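Local coordinates for probable M18-family aminopeptidase 1 (Thermotoga maritima, PDB 2GLF) that probably acts as a metal-dependent aminopeptidase of the M18 family, removing residues from the N-terminal ends of peptides, at the interface of chains A and B. Numbering follows the deposited sequence. Chains: chain A/B, Probable M18-family aminopeptidase 1.

Contact 1: the interface of chains A and B. Residues chain A 163-164, 166, 169, 178-179; chain B 123, 125.
B:Lys123 reaches across to the loop of A:Asp163 and A:Leu164 in this interface patch between two copies of an M18-family metallopeptidase. Its chain is extended beyond CG, which carries the terminal amino group, NZ, across to chain A. NZ donates to the backbone O of A:Leu164 at 3.2 Å, tilted 18° from the carbonyl plane. It also forms a hydrogen-bonded salt bridge with A:Asp163, whose carboxylate atom OD2 it meets from above the plane. NZ makes a further salt bridge to OD2 of A:Asp169, but the hydrogen bond there is weak, and that aspartate is poorly ordered. The aliphatic part of the lysine packs on A:Pro166, with CE 3.7 Å from the proline CA.

B:Tyr125 comes from the short 3-10 helix 124-127. Its phenol OH gives a 2.7 Å hydrogen bond to OD2 of A:Asp163, on the syn side, tilted somewhat out of the carboxylate plane. The same OH accepts from NZ of B:Lys123 at 2.8 Å. The carboxylate oxygen OD2 therefore takes two donors from chain B, and the two donors are hydrogen-bonded to each other. CG of A:Asp163 lies anti to the backbone N (chi1 -178°), which points the carboxylate at both.

The ring of A:Phe179 meets the tyrosine edge to face, with the planes 80° apart. CZ of A:Phe179 sits over the tyrosine face, toward the rim, 3.4 Å from CZ of B:Tyr125.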
loop_
_atom_site.group_PDB
_atom_site.type_symbol
_atom_site.label_atom_id
_atom_site.label_comp_id
_atom_site.label_asym_id
_atom_site.label_seq_id
_atom_site.Cartn_x
_atom_site.Cartn_y
_atom_site.Cartn_z
ATOM N N ASP A 163 6.315 32.782 -3.280
ATOM C CA ASP A 163 5.784 31.449 -3.042
ATOM C C ASP A 163 4.269 31.512 -3.115
ATOM O O ASP A 163 3.685 32.538 -2.790
ATOM C CB ASP A 163 6.228 30.940 -1.670
ATOM C CG ASP A 163 5.734 29.539 -1.385
ATOM O OD1 ASP A 163 5.491 28.788 -2.351
ATOM O OD2 ASP A 163 5.602 29.181 -0.198
ATOM N N LEU A 164 3.641 30.420 -3.551
ATOM C CA LEU A 164 2.183 30.346 -3.680
ATOM C C LEU A 164 1.521 30.536 -2.328
ATOM O O LEU A 164 1.955 29.939 -1.343
ATOM C CB LEU A 164 1.781 28.989 -4.258
ATOM C CG LEU A 164 0.308 28.717 -4.563
ATOM C CD1 LEU A 164 -0.226 29.748 -5.527
ATOM C CD2 LEU A 164 0.167 27.328 -5.166
ATOM N N PRO A 166 -0.704 30.107 0.868
ATOM C CA PRO A 166 -1.179 28.874 1.498
ATOM C C PRO A 166 -2.626 28.478 1.218
ATOM O O PRO A 166 -2.942 27.291 1.133
ATOM C CB PRO A 166 -0.913 29.127 2.981
ATOM C CG PRO A 166 -1.055 30.614 3.107
ATOM C CD PRO A 166 -0.322 31.105 1.885
ATOM N N ASP A 169 -2.702 26.412 -1.866
ATOM C CA ASP A 169 -1.692 25.355 -1.916
ATOM C C ASP A 169 -2.309 24.142 -1.228
ATOM O O ASP A 169 -2.215 23.994 -0.009
ATOM C CB ASP A 169 -0.426 25.804 -1.176
ATOM C CG ASP A 169 0.803 25.016 -1.583
ATOM O OD1 ASP A 169 0.812 23.784 -1.393
ATOM O OD2 ASP A 169 1.763 25.634 -2.091
ATOM N N LYS A 178 7.044 18.964 -4.642
ATOM C CA LYS A 178 6.615 20.253 -4.117
ATOM C C LYS A 178 7.429 21.394 -4.719
ATOM O O LYS A 178 6.949 22.114 -5.596
ATOM C CB LYS A 178 6.760 20.262 -2.587
ATOM C CG LYS A 178 6.202 21.490 -1.879
ATOM C CD LYS A 178 4.701 21.614 -2.087
ATOM C CE LYS A 178 4.109 22.665 -1.172
ATOM N NZ LYS A 178 4.868 23.944 -1.255
ATOM N N PHE A 179 8.662 21.554 -4.251
ATOM C CA PHE A 179 9.526 22.621 -4.735
ATOM C C PHE A 179 10.400 22.169 -5.888
ATOM O O PHE A 179 11.267 21.311 -5.732
ATOM C CB PHE A 179 10.397 23.150 -3.599
ATOM C CG PHE A 179 9.616 23.546 -2.388
ATOM C CD1 PHE A 179 9.469 22.664 -1.320
ATOM C CD2 PHE A 179 8.985 24.782 -2.330
ATOM C CE1 PHE A 179 8.699 23.007 -0.212
ATOM C CE2 PHE A 179 8.214 25.136 -1.232
ATOM C CZ PHE A 179 8.071 24.247 -0.170
ATOM N N LYS B 123 3.118 29.786 7.061
ATOM C CA LYS B 123 3.716 28.673 6.328
ATOM C C LYS B 123 5.036 28.450 7.054
ATOM O O LYS B 123 6.022 29.132 6.781
ATOM C CB LYS B 123 3.993 29.023 4.870
ATOM C CG LYS B 123 2.856 28.712 3.919
ATOM C CD LYS B 123 3.390 28.537 2.507
ATOM C CE LYS B 123 2.395 27.802 1.620
ATOM N NZ LYS B 123 2.969 27.424 0.290
ATOM N N TYR B 125 7.801 26.773 6.991
ATOM C CA TYR B 125 9.103 26.870 6.345
ATOM C C TYR B 125 9.566 28.255 5.917
ATOM O O TYR B 125 10.739 28.445 5.582
ATOM C CB TYR B 125 9.199 25.892 5.170
ATOM C CG TYR B 125 8.231 26.124 4.042
ATOM C CD1 TYR B 125 6.989 25.483 4.009
ATOM C CD2 TYR B 125 8.570 26.959 2.981
ATOM C CE1 TYR B 125 6.117 25.670 2.938
ATOM C CE2 TYR B 125 7.705 27.153 1.914
ATOM C CZ TYR B 125 6.485 26.509 1.896
ATOM O OH TYR B 125 5.649 26.721 0.827
#

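Contact 2: the interface of chains A and B. Residues chain A 189-191, 204, 208; chain B 239, 241.
B:Asp239 presents its carboxylate to the backbone of A:Thr190 and A:Ile191, just after strand 185-189 of chain A. This is a mainly polar patch of the interface between two copies of the M18-family protein. A chain B loop meets the end of a strand, the following loop and a helix of chain A.

The direct hydrogen bonds centre on OD2 of B:Asp239. The amide N of A:Thr190 donates to its syn lone pair at 2.8 Å. The amide N of A:Ile191 comes nearly along the C-O axis, and this bond is almost straight, 169° at H. Two successive backbone amides thus grip one carboxylate oxygen. Beside them, OG1 of A:Thr190 and OG of B:Ser241 share a hydrogen bond of 2.7 Å, hydroxyl to hydroxyl. Since the serine hydroxyl donates to B:Asp239, the threonine is likely to be the donor.

Within chain B, the other carboxylate oxygen, OD1, accepts from both OG and the backbone N of B:Ser241. Both donors lie above the same face of the carboxylate. They would limit its rotation and keep OD2 turned toward chain A. With an alanine in place of B:Asp239, the amides of A:Thr190 and A:Ile191 would probably lose their shared acceptor, and B:Ser241 the group that steadies its hydroxyl.

Apolar groups of chain A pack against the aspartate. CD1 of A:Ile208, from helix 200-213, touches its CB at 3.4 Å, the two side chains crossing obliquely. CA of A:Gly189 packs against the carboxylate carbon. The side chains of A:Ile191 and B:Asp239 run past each other in opposite directions.

Water 1 adds a bridge between the chains. It contacts OD2 of B:Asp239 and the backbone O of A:Ile191, and lies 2.6 Å from the side-chain amide ND2 of A:Asn204.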
loop_
_atom_site.group_PDB
_atom_site.type_symbol
_atom_site.label_atom_id
_atom_site.label_comp_id
_atom_site.label_asym_id
_atom_site.label_seq_id
_atom_site.Cartn_x
_atom_site.Cartn_y
_atom_site.Cartn_z
ATOM N N GLY A 189 9.662 42.024 -14.239
ATOM C CA GLY A 189 8.832 43.203 -14.352
ATOM C C GLY A 189 7.384 42.866 -14.618
ATOM O O GLY A 189 7.047 41.708 -14.857
ATOM N N THR A 190 6.527 43.884 -14.580
ATOM C CA THR A 190 5.103 43.687 -14.817
ATOM C C THR A 190 4.476 44.781 -15.671
ATOM O O THR A 190 3.358 44.616 -16.153
ATOM C CB THR A 190 4.316 43.621 -13.501
ATOM O OG1 THR A 190 4.437 44.870 -12.814
ATOM C CG2 THR A 190 4.839 42.501 -12.618
ATOM N N ILE A 191 5.170 45.901 -15.855
ATOM C CA ILE A 191 4.608 46.973 -16.674
ATOM C C ILE A 191 4.907 46.730 -18.155
ATOM O O ILE A 191 6.046 46.474 -18.533
ATOM C CB ILE A 191 5.112 48.392 -16.203
ATOM C CG1 ILE A 191 4.866 49.441 -17.292
ATOM C CG2 ILE A 191 6.559 48.346 -15.796
ATOM C CD1 ILE A 191 5.882 49.442 -18.421
ATOM N N ASN A 204 9.705 45.526 -22.418
ATOM C CA ASN A 204 9.916 46.674 -21.555
ATOM C C ASN A 204 11.175 46.455 -20.723
ATOM O O ASN A 204 12.038 47.330 -20.642
ATOM C CB ASN A 204 8.723 46.887 -20.634
ATOM C CG ASN A 204 8.796 48.209 -19.909
ATOM O OD1 ASN A 204 8.756 49.268 -20.532
ATOM N ND2 ASN A 204 8.920 48.160 -18.587
ATOM N N ILE A 208 14.618 48.635 -20.635
ATOM C CA ILE A 208 15.216 49.193 -19.438
ATOM C C ILE A 208 16.670 48.731 -19.404
ATOM O O ILE A 208 17.580 49.533 -19.208
ATOM C CB ILE A 208 14.486 48.691 -18.171
ATOM C CG1 ILE A 208 13.067 49.253 -18.148
ATOM C CG2 ILE A 208 15.249 49.091 -16.910
ATOM C CD1 ILE A 208 12.229 48.729 -17.010
ATOM N N ASP B 239 11.871 46.905 -13.612
ATOM C CA ASP B 239 11.070 48.087 -13.914
ATOM C C ASP B 239 10.570 48.776 -12.645
ATOM O O ASP B 239 9.820 49.747 -12.714
ATOM C CB ASP B 239 9.887 47.720 -14.821
ATOM C CG ASP B 239 9.002 46.646 -14.225
ATOM O OD1 ASP B 239 9.242 46.254 -13.061
ATOM O OD2 ASP B 239 8.064 46.191 -14.920
ATOM N N SER B 241 8.349 48.150 -10.741
ATOM C CA SER B 241 6.892 48.195 -10.723
ATOM C C SER B 241 6.206 47.622 -9.479
ATOM O O SER B 241 5.058 47.955 -9.197
ATOM C CB SER B 241 6.360 47.455 -11.941
ATOM O OG SER B 241 6.683 46.077 -11.863
HETATM O O HOH W 1 8.463 45.873 -17.465
#

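Contact 1 and contact 2 lie about 26 Å apart, measured between the centres of their C-alpha atoms. They share no residue, but both belong to the interface of chains A and B. On chain A, contact 1 uses loops and the 3-10 helix 166-168, while contact 2 uses the end of strand 185-189, the loop after it and helix 200-213. On chain B, contact 1 draws on the start of the 3-10 helix 124-127 and the residue before it, contact 2 on the loop before strand 242-245. The interface is two-fold symmetric. The deposited assembly holds twelve copies, and this pairing may be one of its building units.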